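Local coordinates for cyclic nucleotide-binding domain (Methylobacillus flagellatus KT, PDB 3GYD), which binds 3',5'-cyclic AMP through a cyclic nucleotide-binding fold, in a two-subunit assembly, and is only tentatively linked to potassium channel activity, at residues 55-60 and 146-151; 104-109 and 175-180; 115-120 and 168-173. All blocks are in the same frame, centred on the assembly; numbering follows the deposited sequence.

Contact 1 of 3, residues 55-60 and 146-151; sequences VRYLCS and YQLLAN
The carbonyl oxygen of Tyr-57 is gripped twice by Ser-60: Ser-60 N reaches Tyr-57 O at 3.0 Å, and Ser-60 OG gives its proton to a lone pair of Tyr-57 O at 2.7 Å, in the carbonyl plane. With CG anti to the backbone N (chi1 179°), the Tyr-57 ring runs out to Leu-148, whose CD1 comes in at the ring edge, in plane, 3.5 Å from Tyr-57 CE2. Tyr-57 and Leu-148 pass side by side, each running toward the other's helix. The other methyl of Leu-148, CD2, lies 4.0 Å from CD1 of Leu-58, so the two branches of one leucine serve two neighbours on helix 52-60. This joins the helix just ahead of strand 63-67 of the beta-roll in the cyclic nucleotide-binding fold to helix 142-151, which directly follows its last strand; the axes of the segments are 11.5 Å apart at 139°. Toward the C-terminal end of helix 142-151, Asn-151 CB sits 4.0 Å from Tyr-57 OH, its amide plane nearly perpendicular to the ring. The hydroxyl itself is hydrogen-bonded to that of Tyr-61, while Leu-155 of helix 153-178 packs against both Tyr-57 and Leu-148.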
loop_
_atom_site.group_PDB
_atom_site.type_symbol
_atom_site.label_atom_id
_atom_site.label_comp_id
_atom_site.label_asym_id
_atom_site.label_seq_id
_atom_site.Cartn_x
_atom_site.Cartn_y
_atom_site.Cartn_z
ATOM N N VAL B 55 -3.418 15.098 -15.309
ATOM C CA VAL B 55 -2.082 14.577 -15.623
ATOM C C VAL B 55 -1.060 15.651 -15.989
ATOM O O VAL B 55 0.071 15.609 -15.495
ATOM C CB VAL B 55 -2.169 13.402 -16.611
ATOM C CG1 VAL B 55 -0.776 12.842 -16.960
ATOM C CG2 VAL B 55 -3.038 12.341 -15.977
ATOM N N ARG B 56 -1.465 16.670 -16.739
ATOM C CA ARG B 56 -0.545 17.772 -17.025
ATOM C C ARG B 56 -0.130 18.482 -15.758
ATOM O O ARG B 56 1.024 18.862 -15.606
ATOM C CB ARG B 56 -1.164 18.769 -17.997
ATOM C CG ARG B 56 -1.311 18.178 -19.331
ATOM C CD ARG B 56 -0.845 19.091 -20.419
ATOM N NE ARG B 56 -0.996 18.395 -21.696
ATOM C CZ ARG B 56 0.003 17.861 -22.397
ATOM N NH1 ARG B 56 1.276 18.005 -22.004
ATOM N NH2 ARG B 56 -0.285 17.254 -23.551
ATOM N N TYR B 57 -1.070 18.614 -14.823
ATOM C CA TYR B 57 -0.776 19.292 -13.568
ATOM C C TYR B 57 0.217 18.405 -12.765
ATOM O O TYR B 57 1.239 18.869 -12.225
ATOM C CB TYR B 57 -2.086 19.563 -12.808
ATOM C CG TYR B 57 -1.842 20.231 -11.512
ATOM C CD1 TYR B 57 -1.678 21.611 -11.453
ATOM C CD2 TYR B 57 -1.756 19.504 -10.335
ATOM C CE1 TYR B 57 -1.399 22.235 -10.283
ATOM C CE2 TYR B 57 -1.481 20.133 -9.147
ATOM C CZ TYR B 57 -1.325 21.509 -9.135
ATOM O OH TYR B 57 -1.036 22.138 -7.950
ATOM N N LEU B 58 -0.077 17.115 -12.705
ATOM C CA LEU B 58 0.785 16.179 -11.968
ATOM C C LEU B 58 2.218 16.205 -12.545
ATOM O O LEU B 58 3.226 16.283 -11.818
ATOM C CB LEU B 58 0.195 14.782 -12.038
ATOM C CG LEU B 58 0.973 13.718 -11.322
ATOM C CD1 LEU B 58 1.180 14.099 -9.855
ATOM C CD2 LEU B 58 0.212 12.382 -11.473
ATOM N N CYS B 59 2.291 16.208 -13.875
ATOM C CA CYS B 59 3.605 16.304 -14.565
ATOM C C CYS B 59 4.442 17.492 -14.134
ATOM O O CYS B 59 5.688 17.419 -14.114
ATOM C CB CYS B 59 3.425 16.279 -16.077
ATOM S SG CYS B 59 2.988 14.626 -16.721
ATOM N N SER B 60 3.782 18.596 -13.779
ATOM C CA SER B 60 4.499 19.788 -13.348
ATOM C C SER B 60 5.223 19.574 -12.041
ATOM O O SER B 60 6.172 20.307 -11.756
ATOM C CB SER B 60 3.589 21.010 -13.272
ATOM O OG SER B 60 2.813 21.022 -12.084
ATOM N N TYR B 146 3.357 16.163 -0.785
ATOM C CA TYR B 146 2.839 17.021 0.316
ATOM C C TYR B 146 2.080 18.167 -0.313
ATOM O O TYR B 146 0.885 18.369 -0.065
ATOM C CB TYR B 146 3.952 17.699 1.176
ATOM C CG TYR B 146 4.680 16.903 2.244
ATOM C CD1 TYR B 146 4.125 15.778 2.826
ATOM C CD2 TYR B 146 5.934 17.339 2.723
ATOM C CE1 TYR B 146 4.821 15.071 3.814
ATOM C CE2 TYR B 146 6.623 16.639 3.673
ATOM C CZ TYR B 146 6.058 15.515 4.230
ATOM O OH TYR B 146 6.723 14.817 5.194
ATOM N N GLN B 147 2.804 18.901 -1.145
ATOM C CA GLN B 147 2.281 20.090 -1.813
ATOM C C GLN B 147 1.049 19.793 -2.698
ATOM O O GLN B 147 0.047 20.527 -2.618
ATOM C CB GLN B 147 3.380 20.764 -2.602
ATOM C CG GLN B 147 4.540 21.227 -1.733
ATOM N N LEU B 148 1.087 18.671 -3.417
ATOM C CA LEU B 148 -0.056 18.263 -4.237
ATOM C C LEU B 148 -1.281 17.982 -3.371
ATOM O O LEU B 148 -2.386 18.496 -3.657
ATOM C CB LEU B 148 0.280 17.051 -5.110
ATOM C CG LEU B 148 -0.877 16.414 -5.914
ATOM C CD1 LEU B 148 -1.150 17.250 -7.137
ATOM C CD2 LEU B 148 -0.489 14.983 -6.312
ATOM N N LEU B 149 -1.097 17.228 -2.269
ATOM C CA LEU B 149 -2.209 16.983 -1.354
ATOM C C LEU B 149 -2.745 18.263 -0.713
ATOM O O LEU B 149 -3.935 18.393 -0.579
ATOM C CB LEU B 149 -1.838 15.981 -0.244
ATOM C CG LEU B 149 -1.353 14.593 -0.667
ATOM C CD1 LEU B 149 -0.899 13.832 0.571
ATOM C CD2 LEU B 149 -2.405 13.881 -1.405
ATOM N N ALA B 150 -1.870 19.187 -0.306
ATOM C CA ALA B 150 -2.294 20.455 0.242
ATOM C C ALA B 150 -3.088 21.289 -0.768
ATOM O O ALA B 150 -4.115 21.860 -0.419
ATOM C CB ALA B 150 -1.089 21.261 0.766
ATOM N N ASN B 151 -2.632 21.312 -2.006
ATOM C CA ASN B 151 -3.198 22.187 -3.030
ATOM C C ASN B 151 -4.395 21.583 -3.766
ATOM O O ASN B 151 -5.365 22.278 -4.025
ATOM C CB ASN B 151 -2.143 22.547 -4.084
ATOM C CG ASN B 151 -1.004 23.391 -3.525
ATOM O OD1 ASN B 151 -1.220 24.293 -2.721
ATOM N ND2 ASN B 151 0.205 23.134 -4.007
#

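Contact 2 of 3, residues 104-109 and 175-180; sequences TIAKVG and YDRILP. With CMP (adenosine-3',5'-cyclic-monophosphate), chain D.
The guanidinium group of Arg-177 meets strand 103-109 at its edge: Ile-105 O lies there, though somewhat out of its plane, while the methyl of Ala-106 approaches obliquely. The adenine of cyclic AMP presents a face to the same strand. Ala-106 CB sits almost straight above the purine, 3.2 Å from CMP N1, and Ile-105 CD1 covers the imidazole end of that face at 3.7 Å from CMP N7; the opposite face is taken by Arg-170. The exocyclic amine, CMP N6, also lies toward the guanidinium edge, but at 4.4 Å from Arg-177 NH2 it is too far for a hydrogen bond.

Both terminal nitrogens of Arg-177 converge on one carbonyl. Arg-177 NH1 donates to Ile-105 O at 2.7 Å with a bent N-H...O angle of 136°, coming in tilted 28° from the carbonyl plane; the second bond, from Arg-177 NH2 to the same oxygen, is weak at 3.0 Å. The side chain leaves the helix with CG anti to its own N and then folds at chi3 (49°), which swings the guanidinium so that both terminal nitrogens meet Ile-105 O. Its other side is held too: Arg-177 NE forms a salt bridge with Glu-173 one helical turn earlier, and NH1 also bonds Leu-186 O of the second subunit. With these partners, the rotation of the group is well fixed.

Ile-105 and Ala-106 both face Val-93 on the adjoining strand, a classic beta bulge, and this bulge delivers two consecutive side chains to the same face of the base. An edge strand of the beta-roll thus meets the long C-terminal helix beside the adenine, as in the bacterial activator CAP, where the C-terminal helix covers the base at the dimer interface.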
loop_
_atom_site.group_PDB
_atom_site.type_symbol
_atom_site.label_atom_id
_atom_site.label_comp_id
_atom_site.label_asym_id
_atom_site.label_seq_id
_atom_site.Cartn_x
_atom_site.Cartn_y
_atom_site.Cartn_z
ATOM N N THR B 104 17.231 -11.829 -6.575
ATOM C CA THR B 104 16.265 -11.020 -7.289
ATOM C C THR B 104 14.851 -11.411 -6.859
ATOM O O THR B 104 14.429 -12.559 -7.008
ATOM C CB THR B 104 16.450 -11.144 -8.819
ATOM O OG1 THR B 104 17.811 -10.845 -9.153
ATOM C CG2 THR B 104 15.555 -10.167 -9.556
ATOM N N ILE B 105 14.132 -10.462 -6.284
ATOM C CA ILE B 105 12.778 -10.723 -5.853
ATOM C C ILE B 105 11.758 -10.302 -6.916
ATOM O O ILE B 105 10.629 -10.783 -6.921
ATOM C CB ILE B 105 12.478 -10.101 -4.451
ATOM C CG1 ILE B 105 12.750 -8.613 -4.411
ATOM C CG2 ILE B 105 13.338 -10.771 -3.379
ATOM C CD1 ILE B 105 12.160 -7.898 -3.174
ATOM N N ALA B 106 12.137 -9.408 -7.816
ATOM C CA ALA B 106 11.224 -8.939 -8.839
ATOM C C ALA B 106 11.976 -8.328 -10.026
ATOM O O ALA B 106 13.108 -7.832 -9.896
ATOM C CB ALA B 106 10.208 -7.932 -8.245
ATOM N N LYS B 107 11.338 -8.397 -11.187
ATOM C CA LYS B 107 11.832 -7.762 -12.386
ATOM C C LYS B 107 10.690 -6.908 -12.905
ATOM O O LYS B 107 9.580 -7.421 -13.105
ATOM C CB LYS B 107 12.222 -8.801 -13.432
ATOM C CG LYS B 107 13.434 -9.693 -13.073
ATOM C CD LYS B 107 13.804 -10.709 -14.212
ATOM N N VAL B 108 10.952 -5.618 -13.111
ATOM C CA VAL B 108 9.924 -4.671 -13.601
ATOM C C VAL B 108 10.418 -3.872 -14.810
ATOM O O VAL B 108 11.610 -3.770 -15.041
ATOM C CB VAL B 108 9.420 -3.711 -12.497
ATOM C CG1 VAL B 108 8.816 -4.517 -11.307
ATOM C CG2 VAL B 108 10.540 -2.729 -12.057
ATOM N N GLY B 109 9.481 -3.359 -15.597
ATOM C CA GLY B 109 9.786 -2.611 -16.806
ATOM C C GLY B 109 8.955 -1.339 -16.979
ATOM O O GLY B 109 8.466 -0.730 -15.992
ATOM N N TYR B 175 3.410 -12.676 -3.091
ATOM C CA TYR B 175 3.210 -13.762 -2.175
ATOM C C TYR B 175 2.573 -14.999 -2.820
ATOM O O TYR B 175 2.748 -16.083 -2.303
ATOM C CB TYR B 175 2.594 -13.294 -0.837
ATOM C CG TYR B 175 3.672 -12.621 0.024
ATOM C CD1 TYR B 175 4.647 -13.382 0.661
ATOM C CD2 TYR B 175 3.751 -11.236 0.158
ATOM C CE1 TYR B 175 5.658 -12.792 1.419
ATOM C CE2 TYR B 175 4.758 -10.627 0.930
ATOM C CZ TYR B 175 5.706 -11.415 1.554
ATOM O OH TYR B 175 6.717 -10.848 2.302
ATOM N N ASP B 176 1.936 -14.864 -3.988
ATOM C CA ASP B 176 1.566 -16.048 -4.781
ATOM C C ASP B 176 2.828 -16.785 -5.276
ATOM O O ASP B 176 2.851 -18.001 -5.373
ATOM C CB ASP B 176 0.724 -15.667 -6.002
ATOM C CG ASP B 176 -0.732 -15.279 -5.647
ATOM O OD1 ASP B 176 -1.189 -15.533 -4.501
ATOM O OD2 ASP B 176 -1.423 -14.719 -6.543
ATOM N N ARG B 177 3.859 -16.024 -5.594
ATOM C CA ARG B 177 5.134 -16.535 -6.085
ATOM C C ARG B 177 6.014 -17.091 -4.950
ATOM O O ARG B 177 6.604 -18.167 -5.070
ATOM C CB ARG B 177 5.823 -15.368 -6.787
ATOM C CG ARG B 177 7.103 -15.640 -7.479
ATOM C CD ARG B 177 7.292 -14.635 -8.638
ATOM N NE ARG B 177 7.075 -13.230 -8.287
ATOM C CZ ARG B 177 7.942 -12.484 -7.613
ATOM N NH1 ARG B 177 9.056 -13.028 -7.139
ATOM N NH2 ARG B 177 7.674 -11.194 -7.373
ATOM N N ILE B 178 6.086 -16.361 -3.846
ATOM C CA ILE B 178 7.037 -16.643 -2.775
ATOM C C ILE B 178 6.555 -17.660 -1.751
ATOM O O ILE B 178 7.337 -18.486 -1.301
ATOM C CB ILE B 178 7.400 -15.332 -2.038
ATOM C CG1 ILE B 178 8.354 -14.492 -2.896
ATOM C CG2 ILE B 178 7.962 -15.635 -0.629
ATOM C CD1 ILE B 178 8.348 -13.001 -2.490
ATOM N N LEU B 179 5.276 -17.610 -1.343
ATOM C CA LEU B 179 4.809 -18.523 -0.274
ATOM C C LEU B 179 5.028 -19.995 -0.593
ATOM O O LEU B 179 5.423 -20.764 0.296
ATOM C CB LEU B 179 3.336 -18.277 0.103
ATOM C CG LEU B 179 3.109 -16.940 0.805
ATOM C CD1 LEU B 179 1.609 -16.797 1.089
ATOM C CD2 LEU B 179 3.909 -16.829 2.105
ATOM N N PRO B 180 4.783 -20.406 -1.852
ATOM C CA PRO B 180 5.007 -21.825 -2.180
ATOM C C PRO B 180 6.468 -22.278 -2.087
ATOM O O PRO B 180 6.725 -23.471 -2.065
ATOM C CB PRO B 180 4.493 -21.934 -3.625
ATOM C CG PRO B 180 3.561 -20.765 -3.781
ATOM C CD PRO B 180 4.241 -19.677 -3.006
HETATM P P CMP D . 11.432 1.165 -1.499
HETATM O O1P CMP D . 11.349 2.625 -1.205
HETATM O O2P CMP D . 11.527 0.211 -0.307
HETATM O "O5'" CMP D . 12.841 0.916 -2.325
HETATM C "C5'" CMP D . 13.082 -0.340 -2.961
HETATM C "C4'" CMP D . 11.872 -0.643 -3.833
HETATM O "O4'" CMP D . 11.820 -1.940 -4.366
HETATM C "C3'" CMP D . 10.536 -0.621 -3.083
HETATM O "O3'" CMP D . 10.356 0.696 -2.592
HETATM C "C2'" CMP D . 9.597 -1.108 -4.170
HETATM O "O2'" CMP D . 9.243 -0.033 -5.062
HETATM C "C1'" CMP D . 10.507 -2.105 -4.914
HETATM N N9 CMP D . 10.043 -3.455 -4.609
HETATM C C8 CMP D . 10.204 -4.065 -3.430
HETATM N N7 CMP D . 9.627 -5.278 -3.451
HETATM C C5 CMP D . 9.103 -5.458 -4.669
HETATM C C6 CMP D . 8.353 -6.491 -5.378
HETATM N N6 CMP D . 8.056 -7.668 -4.772
HETATM N N1 CMP D . 7.988 -6.244 -6.638
HETATM C C2 CMP D . 8.268 -5.085 -7.299
HETATM N N3 CMP D . 8.943 -4.094 -6.701
HETATM C C4 CMP D . 9.383 -4.233 -5.442
#

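Contact 3 of 3, residues 115-120 and 168-173; sequences GEMSMI and TARFRE. With CMP (adenosine-3',5'-cyclic-monophosphate), chain D.
Arg-170 spreads over the face of the cyclic AMP base, with CMP N3 3.3 Å above the guanidinium plane and over its centre. Closest is Arg-170 NE, 3.1 Å from CMP C2, while the aliphatic CG covers the base farther along, 3.5 Å from CMP N1. A bend at chi3 (-88°) turns the guanidinium along the purine toward the ribose end, and NH1 reaches the carboxylate of Glu-116 at the guanidinium edge. The pair forms a salt bridge whose hydrogen bond, Arg-170 NH1 to Glu-116 OE2 at 3.1 Å, is weak, with the two planes 46° apart; Arg-170 NH2 donates to Ile-113 O.

NH1 sits about equally near both carboxylate oxygens, and OE1, the closer to the guanidinium plane, also serves the sugar. CMP O2' donates a hydrogen bond to Glu-116 OE1 at 2.6 Å and accepts one from Gly-115 N at 2.8 Å. Ser-118 N, in the first turn of helix 116-121, donates almost straight (169°) to CMP O1P. Gly-115 to Ser-118 belong to the phosphate-binding cassette of this family. Selenomethionine Met-117 stretches out beside the ribose, its SE 3.9 Å from CMP C3' and its CE ending near Arg-170 CD.

Glu-116 therefore lies between a cation and a hydroxyl donor. The nearby guanidinium probably favours its charged form and so its role as acceptor for the ribose hydroxyl, and would tie recognition of the sugar to that of the base.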
loop_
_atom_site.group_PDB
_atom_site.type_symbol
_atom_site.label_atom_id
_atom_site.label_comp_id
_atom_site.label_asym_id
_atom_site.label_seq_id
_atom_site.Cartn_x
_atom_site.Cartn_y
_atom_site.Cartn_z
ATOM N N GLY B 115 10.226 2.564 -5.484
ATOM C CA GLY B 115 10.611 3.511 -4.455
ATOM C C GLY B 115 9.457 4.121 -3.670
ATOM O O GLY B 115 9.672 5.015 -2.830
ATOM N N GLU B 116 8.227 3.662 -3.928
ATOM C CA GLU B 116 7.077 4.136 -3.172
ATOM C C GLU B 116 7.134 3.878 -1.658
ATOM O O GLU B 116 6.567 4.640 -0.876
ATOM C CB GLU B 116 5.784 3.542 -3.753
ATOM C CG GLU B 116 5.504 2.119 -3.387
ATOM C CD GLU B 116 6.341 1.098 -4.128
ATOM O OE1 GLU B 116 7.085 1.412 -5.111
ATOM O OE2 GLU B 116 6.186 -0.055 -3.765
HETATM N N MSE B 117 7.756 2.781 -1.235
HETATM C CA MSE B 117 7.689 2.389 0.167
HETATM C C MSE B 117 8.352 3.397 1.116
HETATM O O MSE B 117 7.714 3.856 2.044
HETATM C CB MSE B 117 8.175 0.976 0.335
HETATM C CG MSE B 117 7.315 -0.036 -0.359
HETATM SE SE MSE B 117 8.083 -1.844 -0.314
HETATM C CE MSE B 117 6.827 -2.766 -1.524
ATOM N N SER B 118 9.622 3.744 0.889
ATOM C CA SER B 118 10.336 4.692 1.743
ATOM C C SER B 118 9.734 6.108 1.527
ATOM O O SER B 118 9.704 6.916 2.454
ATOM C CB SER B 118 11.828 4.689 1.388
ATOM O OG SER B 118 12.445 3.418 1.670
HETATM N N MSE B 119 9.277 6.415 0.309
HETATM C CA MSE B 119 8.661 7.737 0.080
HETATM C C MSE B 119 7.451 7.903 1.004
HETATM O O MSE B 119 7.221 8.963 1.602
HETATM C CB MSE B 119 8.246 7.943 -1.384
HETATM C CG MSE B 119 7.961 9.369 -1.657
HETATM SE SE MSE B 119 6.091 9.692 -1.612
HETATM C CE MSE B 119 6.123 9.682 -3.403
ATOM N N ILE B 120 6.700 6.829 1.132
ATOM C CA ILE B 120 5.472 6.811 1.943
ATOM C C ILE B 120 5.742 6.749 3.445
ATOM O O ILE B 120 5.005 7.374 4.220
ATOM C CB ILE B 120 4.594 5.590 1.527
ATOM C CG1 ILE B 120 3.971 5.860 0.170
ATOM C CG2 ILE B 120 3.480 5.243 2.585
ATOM C CD1 ILE B 120 3.536 4.547 -0.521
ATOM N N THR B 168 -1.177 -3.366 -3.325
ATOM C CA THR B 168 -1.980 -4.574 -3.115
ATOM C C THR B 168 -1.687 -5.591 -4.233
ATOM O O THR B 168 -1.503 -6.785 -3.981
ATOM C CB THR B 168 -3.512 -4.256 -2.997
ATOM O OG1 THR B 168 -3.979 -3.704 -4.230
ATOM C CG2 THR B 168 -3.830 -3.248 -1.811
ATOM N N ALA B 169 -1.621 -5.123 -5.472
ATOM C CA ALA B 169 -1.277 -6.001 -6.589
ATOM C C ALA B 169 0.107 -6.657 -6.409
ATOM O O ALA B 169 0.278 -7.863 -6.673
ATOM C CB ALA B 169 -1.365 -5.255 -7.916
ATOM N N ARG B 170 1.066 -5.856 -5.941
ATOM C CA ARG B 170 2.433 -6.287 -5.721
ATOM C C ARG B 170 2.467 -7.312 -4.593
ATOM O O ARG B 170 3.159 -8.327 -4.681
ATOM C CB ARG B 170 3.297 -5.055 -5.390
ATOM C CG ARG B 170 4.820 -5.254 -5.397
ATOM C CD ARG B 170 5.455 -3.863 -5.581
ATOM N NE ARG B 170 5.608 -3.488 -7.002
ATOM C CZ ARG B 170 6.094 -2.312 -7.412
ATOM N NH1 ARG B 170 6.380 -1.364 -6.532
ATOM N NH2 ARG B 170 6.225 -2.051 -8.695
ATOM N N PHE B 171 1.664 -7.072 -3.568
ATOM C CA PHE B 171 1.618 -7.972 -2.417
ATOM C C PHE B 171 1.021 -9.317 -2.863
ATOM O O PHE B 171 1.564 -10.371 -2.526
ATOM C CB PHE B 171 0.808 -7.361 -1.250
ATOM C CG PHE B 171 1.073 -8.019 0.096
ATOM C CD1 PHE B 171 0.419 -9.157 0.465
ATOM C CD2 PHE B 171 1.969 -7.481 0.987
ATOM C CE1 PHE B 171 0.680 -9.761 1.701
ATOM C CE2 PHE B 171 2.236 -8.063 2.203
ATOM C CZ PHE B 171 1.589 -9.191 2.568
ATOM N N ARG B 172 -0.083 -9.282 -3.615
ATOM C CA ARG B 172 -0.736 -10.517 -4.081
ATOM C C ARG B 172 0.166 -11.322 -5.016
ATOM O O ARG B 172 0.238 -12.563 -4.899
ATOM C CB ARG B 172 -2.075 -10.247 -4.816
ATOM C CG ARG B 172 -3.201 -9.694 -3.958
ATOM C CD ARG B 172 -4.421 -9.314 -4.837
ATOM N NE ARG B 172 -5.436 -8.488 -4.204
ATOM C CZ ARG B 172 -6.411 -8.964 -3.432
ATOM N NH1 ARG B 172 -6.482 -10.259 -3.142
ATOM N NH2 ARG B 172 -7.334 -8.141 -2.937
ATOM N N GLU B 173 0.788 -10.636 -5.964
ATOM C CA GLU B 173 1.650 -11.288 -6.948
ATOM C C GLU B 173 2.865 -11.902 -6.247
ATOM O O GLU B 173 3.243 -13.067 -6.495
ATOM C CB GLU B 173 2.099 -10.275 -8.004
ATOM C CG GLU B 173 2.903 -10.896 -9.176
ATOM C CD GLU B 173 4.391 -11.189 -8.855
ATOM O OE1 GLU B 173 5.013 -10.400 -8.106
ATOM O OE2 GLU B 173 4.949 -12.199 -9.380
HETATM P P CMP D . 11.432 1.165 -1.499
HETATM O O1P CMP D . 11.349 2.625 -1.205
HETATM O O2P CMP D . 11.527 0.211 -0.307
HETATM O "O5'" CMP D . 12.841 0.916 -2.325
HETATM C "C5'" CMP D . 13.082 -0.340 -2.961
HETATM C "C4'" CMP D . 11.872 -0.643 -3.833
HETATM O "O4'" CMP D . 11.820 -1.940 -4.366
HETATM C "C3'" CMP D . 10.536 -0.621 -3.083
HETATM O "O3'" CMP D . 10.356 0.696 -2.592
HETATM C "C2'" CMP D . 9.597 -1.108 -4.170
HETATM O "O2'" CMP D . 9.243 -0.033 -5.062
HETATM C "C1'" CMP D . 10.507 -2.105 -4.914
HETATM N N9 CMP D . 10.043 -3.455 -4.609
HETATM C C8 CMP D . 10.204 -4.065 -3.430
HETATM N N7 CMP D . 9.627 -5.278 -3.451
HETATM C C5 CMP D . 9.103 -5.458 -4.669
HETATM C C6 CMP D . 8.353 -6.491 -5.378
HETATM N N6 CMP D . 8.056 -7.668 -4.772
HETATM N N1 CMP D . 7.988 -6.244 -6.638
HETATM C C2 CMP D . 8.268 -5.085 -7.299
HETATM N N3 CMP D . 8.943 -4.094 -6.701
HETATM C C4 CMP D . 9.383 -4.233 -5.442
#

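How the contacts relate
Contacts 2 and 3 work on the same cyclic AMP, with centres 12 Å apart: residues 104-109 cover one face of the adenine and Arg-170 of contact 3 the other, while contact 3 also holds the ribose and phosphate. Their second segments, 168-173 and 175-180, are separated only by Ser-174, which bonds the nucleotide itself, as does Tyr-175 of the second subunit. Contact 1 stands apart from the pocket, 21 Å from contact 3 and 32 Å from contact 2 between centres, on the opposite side of the chain's centre from contact 2. Helix 142-151 leads directly into helix 153-178, so the chain runs from contact 1 to the ligand. All three touch the second subunit.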